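Local coordinates for protein pseudouridine synthase (Pyrococcus abyssi, PDB 2AUS) that probably converts specific RNA uridines to pseudouridine, as the Cbf5 catalytic subunit of archaeal H/ACA ribonucleoprotein particles and member of the TruB family, at residues Val111-Leu116 / His196-Arg201. Sequence-based numbering, arbitrary orientation.
Sequences VALMHL and HMAELR
Segments 111-116 and 196-201 run antiparallel at 144°, with axes 4.6 Å apart at closest approach, paired from Val111 with Arg201 to His115 with His196 but slipping by one residue in the middle. The slip is a classic beta bulge: Ala198 and Glu199 both face Leu113, whose carbonyl oxygen takes a short but bent bond from Ala198 N (2.9 Å to Leu113 O, 136°) and a weak one from Glu199 N (3.5 Å to the same atom). The backbone of Ala198 turns to a helix-like psi of -31°, as is usual for the first residue of a classic bulge. On both sides regular pairing resumes, and the bond from His115 N to His196 O is short and almost straight, 2.7 Å.

The extra residue also adds a side chain to the contact. The methyl of Ala198 lies against the branch of Leu113, with Ala198 CB 4.0 Å from Leu113 CG, while Leu113 CB meets Glu199 CB at 4.1 Å. Glu199 and Arg201 share this face with Val111 and Leu113. Both chains start with CG anti to the backbone N and run extended; that of Arg201 leads away from the partner strand. The Glu199 carboxylate accepts backbone bonds from a neighbouring chain of another protein, and the Arg201 guanidinium forms salt bridges with Asp52 and Glu210. Across the sheet, Leu200 swings its CD2 methyl back over the partner strand, 3.4 Å from Val111 O and 4.0 Å from Ala112 CB. Met114 and Met197 are on this second face too; both reach Ile184.

Together these features join neighbouring inner strands, 108-116 and 195-205, of the six-stranded antiparallel sheet in the pseudouridine synthase fold: the face carrying Val111, Leu113, Glu199 and Arg201 meets the chain of another protein, while helix 180-191 packs on the other.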
loop_
_atom_site.group_PDB
_atom_site.type_symbol
_atom_site.label_atom_id
_atom_site.label_comp_id
_atom_site.label_asym_id
_atom_site.label_seq_id
_atom_site.Cartn_x
_atom_site.Cartn_y
_atom_site.Cartn_z
ATOM N N VAL A 111 16.020 -2.496 16.864
ATOM C CA VAL A 111 16.046 -1.115 17.298
ATOM C C VAL A 111 14.562 -0.880 17.496
ATOM O O VAL A 111 13.761 -1.139 16.597
ATOM C CB VAL A 111 16.617 -0.169 16.237
ATOM C CG1 VAL A 111 16.342 1.281 16.636
ATOM C CG2 VAL A 111 18.116 -0.377 16.140
ATOM N N ALA A 112 14.185 -0.414 18.677
ATOM C CA ALA A 112 12.779 -0.220 18.963
ATOM C C ALA A 112 12.450 1.094 19.623
ATOM O O ALA A 112 13.240 1.650 20.384
ATOM C CB ALA A 112 12.270 -1.365 19.834
ATOM N N LEU A 113 11.258 1.577 19.316
ATOM C CA LEU A 113 10.762 2.813 19.882
ATOM C C LEU A 113 9.662 2.445 20.880
ATOM O O LEU A 113 8.608 1.938 20.505
ATOM C CB LEU A 113 10.196 3.710 18.784
ATOM C CG LEU A 113 9.514 4.980 19.299
ATOM C CD1 LEU A 113 10.475 5.751 20.189
ATOM C CD2 LEU A 113 9.069 5.838 18.117
ATOM N N MET A 114 9.921 2.707 22.152
ATOM C CA MET A 114 8.959 2.399 23.198
ATOM C C MET A 114 8.272 3.676 23.661
ATOM O O MET A 114 8.925 4.690 23.908
ATOM C CB MET A 114 9.674 1.737 24.380
ATOM C CG MET A 114 8.846 1.667 25.665
ATOM S SD MET A 114 9.697 0.767 26.975
ATOM C CE MET A 114 10.890 2.003 27.546
ATOM N N HIS A 115 6.952 3.627 23.770
ATOM C CA HIS A 115 6.202 4.782 24.224
ATOM C C HIS A 115 5.614 4.506 25.607
ATOM O O HIS A 115 4.772 3.623 25.760
ATOM C CB HIS A 115 5.074 5.110 23.247
ATOM C CG HIS A 115 4.314 6.341 23.615
ATOM N ND1 HIS A 115 4.891 7.595 23.621
ATOM C CD2 HIS A 115 3.041 6.509 24.047
ATOM C CE1 HIS A 115 4.006 8.479 24.044
ATOM N NE2 HIS A 115 2.877 7.847 24.309
ATOM N N LEU A 116 6.063 5.256 26.610
ATOM C CA LEU A 116 5.562 5.086 27.972
ATOM C C LEU A 116 4.207 5.766 28.110
ATOM O O LEU A 116 3.983 6.837 27.545
ATOM C CB LEU A 116 6.549 5.679 28.974
ATOM C CG LEU A 116 7.903 4.974 28.962
ATOM C CD1 LEU A 116 8.842 5.642 29.945
ATOM C CD2 LEU A 116 7.708 3.497 29.299
ATOM N N HIS A 196 4.132 0.873 25.373
ATOM C CA HIS A 196 3.669 0.345 24.099
ATOM C C HIS A 196 4.819 0.393 23.100
ATOM O O HIS A 196 5.590 1.354 23.085
ATOM C CB HIS A 196 2.513 1.209 23.584
ATOM C CG HIS A 196 2.009 0.812 22.231
ATOM N ND1 HIS A 196 1.298 -0.349 22.012
ATOM C CD2 HIS A 196 2.097 1.432 21.030
ATOM C CE1 HIS A 196 0.968 -0.426 20.734
ATOM N NE2 HIS A 196 1.441 0.641 20.117
ATOM N N MET A 197 4.944 -0.646 22.277
ATOM C CA MET A 197 5.985 -0.678 21.252
ATOM C C MET A 197 5.451 0.060 20.012
ATOM O O MET A 197 4.645 -0.486 19.257
ATOM C CB MET A 197 6.339 -2.124 20.891
ATOM C CG MET A 197 7.485 -2.244 19.905
ATOM S SD MET A 197 7.964 -3.963 19.618
ATOM C CE MET A 197 6.624 -4.481 18.510
ATOM N N ALA A 198 5.900 1.299 19.817
ATOM C CA ALA A 198 5.442 2.120 18.696
ATOM C C ALA A 198 6.035 1.736 17.352
ATOM O O ALA A 198 5.397 1.898 16.315
ATOM C CB ALA A 198 5.727 3.587 18.971
ATOM N N GLU A 199 7.262 1.233 17.359
ATOM C CA GLU A 199 7.906 0.860 16.111
ATOM C C GLU A 199 9.024 -0.125 16.388
ATOM O O GLU A 199 9.678 -0.059 17.428
ATOM C CB GLU A 199 8.466 2.113 15.429
ATOM C CG GLU A 199 8.738 1.939 13.949
ATOM C CD GLU A 199 9.344 3.179 13.325
ATOM O OE1 GLU A 199 8.873 4.295 13.638
ATOM O OE2 GLU A 199 10.289 3.037 12.517
ATOM N N LEU A 200 9.254 -1.025 15.440
ATOM C CA LEU A 200 10.281 -2.043 15.590
ATOM C C LEU A 200 11.010 -2.281 14.269
ATOM O O LEU A 200 10.385 -2.364 13.220
ATOM C CB LEU A 200 9.634 -3.354 16.041
ATOM C CG LEU A 200 10.432 -4.348 16.893
ATOM C CD1 LEU A 200 10.153 -5.746 16.389
ATOM C CD2 LEU A 200 11.919 -4.036 16.855
ATOM N N ARG A 201 12.330 -2.400 14.334
ATOM C CA ARG A 201 13.138 -2.656 13.148
ATOM C C ARG A 201 14.227 -3.662 13.507
ATOM O O ARG A 201 14.984 -3.453 14.454
ATOM C CB ARG A 201 13.789 -1.363 12.648
ATOM C CG ARG A 201 14.713 -1.562 11.443
ATOM C CD ARG A 201 15.330 -0.249 10.980
ATOM N NE ARG A 201 16.379 -0.453 9.979
ATOM C CZ ARG A 201 16.158 -0.849 8.728
ATOM N NH1 ARG A 201 14.922 -1.082 8.315
ATOM N NH2 ARG A 201 17.177 -1.019 7.886
#